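Local coordinates for phthiocerol synthesis polyketide synthase type I PpsC (Mycobacterium tuberculosis, PDB 7AHB), which carries an acyltransferase domain that probably selects extender units and loads them onto the synthase during phthiocerol lipid assembly, at residues V162-L166 with A250-L255. Sequence-based numbering, arbitrary orientation.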
loop_
_atom_site.group_PDB
_atom_site.type_symbol
_atom_site.label_atom_id
_atom_site.label_comp_id
_atom_site.label_asym_id
_atom_site.label_seq_id
_atom_site.Cartn_x
_atom_site.Cartn_y
_atom_site.Cartn_z
ATOM N N VAL A 162 9.446 9.033 -10.193
ATOM C CA VAL A 162 9.873 8.414 -11.444
ATOM C C VAL A 162 8.815 7.429 -11.931
ATOM O O VAL A 162 8.322 7.523 -13.056
ATOM C CB VAL A 162 11.234 7.717 -11.261
ATOM C CG1 VAL A 162 11.554 6.863 -12.479
ATOM C CG2 VAL A 162 12.350 8.734 -11.006
ATOM N N ARG A 163 8.460 6.457 -11.086
ATOM C CA ARG A 163 7.524 5.416 -11.500
ATOM C C ARG A 163 6.207 6.021 -11.950
ATOM O O ARG A 163 5.672 5.645 -12.997
ATOM C CB ARG A 163 7.276 4.421 -10.366
ATOM C CG ARG A 163 6.282 3.308 -10.743
ATOM C CD ARG A 163 5.838 2.545 -9.483
ATOM N NE ARG A 163 5.259 3.467 -8.504
ATOM C CZ ARG A 163 5.464 3.398 -7.194
ATOM N NH1 ARG A 163 6.206 2.414 -6.654
ATOM N NH2 ARG A 163 4.884 4.289 -6.420
ATOM N N SER A 164 5.663 6.960 -11.161
ATOM C CA SER A 164 4.357 7.531 -11.491
ATOM C C SER A 164 4.405 8.349 -12.774
ATOM O O SER A 164 3.429 8.365 -13.534
ATOM C CB SER A 164 3.826 8.377 -10.332
ATOM O OG SER A 164 4.594 9.523 -10.109
ATOM N N ARG A 165 5.516 9.031 -13.044
ATOM C CA ARG A 165 5.627 9.754 -14.307
ATOM C C ARG A 165 5.681 8.796 -15.491
ATOM O O ARG A 165 5.143 9.098 -16.568
ATOM C CB ARG A 165 6.863 10.644 -14.311
ATOM C CG ARG A 165 6.960 11.501 -15.559
ATOM C CD ARG A 165 8.354 11.439 -16.184
ATOM N NE ARG A 165 9.393 11.834 -15.239
ATOM C CZ ARG A 165 10.370 11.039 -14.805
ATOM N NH1 ARG A 165 10.457 9.783 -15.227
ATOM N NH2 ARG A 165 11.258 11.509 -13.923
ATOM N N LEU A 166 6.366 7.662 -15.321
ATOM C CA LEU A 166 6.414 6.649 -16.365
ATOM C C LEU A 166 5.049 6.015 -16.622
ATOM O O LEU A 166 4.755 5.645 -17.755
ATOM C CB LEU A 166 7.435 5.566 -15.995
ATOM C CG LEU A 166 8.887 6.061 -15.898
ATOM C CD1 LEU A 166 9.833 4.953 -15.516
ATOM C CD2 LEU A 166 9.312 6.657 -17.244
ATOM N N ALA A 250 13.307 2.190 -18.449
ATOM C CA ALA A 250 13.368 3.586 -18.031
ATOM C C ALA A 250 13.480 3.687 -16.523
ATOM O O ALA A 250 14.204 4.547 -16.013
ATOM C CB ALA A 250 12.142 4.355 -18.521
ATOM N N MET A 251 12.783 2.809 -15.795
ATOM C CA MET A 251 12.947 2.747 -14.342
ATOM C C MET A 251 14.408 2.530 -13.954
ATOM O O MET A 251 14.947 3.243 -13.106
ATOM C CB MET A 251 12.094 1.628 -13.742
ATOM C CG MET A 251 10.640 1.944 -13.653
ATOM S SD MET A 251 10.250 2.978 -12.248
ATOM C CE MET A 251 10.400 1.828 -10.905
ATOM N N ARG A 252 15.055 1.526 -14.546
ATOM C CA ARG A 252 16.437 1.216 -14.186
ATOM C C ARG A 252 17.379 2.341 -14.572
ATOM O O ARG A 252 18.343 2.605 -13.848
ATOM C CB ARG A 252 16.840 -0.113 -14.829
ATOM C CG ARG A 252 16.127 -1.270 -14.152
ATOM C CD ARG A 252 16.094 -2.564 -14.910
ATOM N NE ARG A 252 15.273 -3.516 -14.133
ATOM C CZ ARG A 252 14.536 -4.509 -14.646
ATOM N NH1 ARG A 252 14.498 -4.706 -15.968
ATOM N NH2 ARG A 252 13.832 -5.302 -13.832
ATOM N N SER A 253 17.071 3.063 -15.650
ATOM C CA SER A 253 17.901 4.196 -16.048
ATOM C C SER A 253 17.710 5.377 -15.108
ATOM O O SER A 253 18.682 5.931 -14.578
ATOM C CB SER A 253 17.566 4.598 -17.488
ATOM O OG SER A 253 18.383 5.648 -17.926
ATOM N N GLU A 254 16.461 5.784 -14.888
ATOM C CA GLU A 254 16.222 7.001 -14.121
ATOM C C GLU A 254 16.587 6.835 -12.650
ATOM O O GLU A 254 16.953 7.811 -11.989
ATOM C CB GLU A 254 14.756 7.411 -14.241
ATOM C CG GLU A 254 14.308 7.645 -15.654
ATOM C CD GLU A 254 14.060 9.074 -15.934
ATOM O OE1 GLU A 254 15.051 9.848 -15.991
ATOM O OE2 GLU A 254 12.866 9.445 -16.104
ATOM N N LEU A 255 16.467 5.620 -12.117
ATOM C CA LEU A 255 16.813 5.347 -10.729
ATOM C C LEU A 255 18.198 4.721 -10.599
ATOM O O LEU A 255 18.521 4.148 -9.554
ATOM C CB LEU A 255 15.752 4.447 -10.096
ATOM C CG LEU A 255 14.362 5.056 -10.055
ATOM C CD1 LEU A 255 13.289 4.026 -9.710
ATOM C CD2 LEU A 255 14.316 6.198 -9.066
#
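Met251 reaches from helix 248-254 into the flank of helix 153-167, bending at every torsion beyond CB. Its CG is met by Leu166 CD1 at 3.6 Å. Next, SD sits against CA and CB of Arg163, 3.7 Å from CA, and also borders Val162 CG1. With chi3 at -74°, CE comes to lie beside Arg163 CB, 4.1 Å away. Beyond that point the Arg163 chain turns away, and its NH2 is hydrogen-bonded to Gln110 of helix 106-126. The two segments run roughly antiparallel, at 143°, with their axes 10.2 Å apart, a largely apolar helix-helix contact; Met294 of helix 287-295 touches both Met251 and Arg163. Helix 153-167 precedes, and helix 248-254 follows, the chain that forms a four-stranded antiparallel sheet, consistent with the small ferredoxin-like subdomain of acyltransferases, so the contact joins the two sides of that insertion. Val162 splits its branches, CG1 resting on Glu254 CB while CG2 meets Leu255 CD2 at 3.7 Å. At the partly exposed margin, Arg165 NH1 forms a salt bridge with Glu254 OE2 (2.6 Å). The guanidinium and carboxylate planes are 43° apart. Leu166 CD2 lies at the edge of the same guanidinium, in its plane, and packs against Ala250 CB.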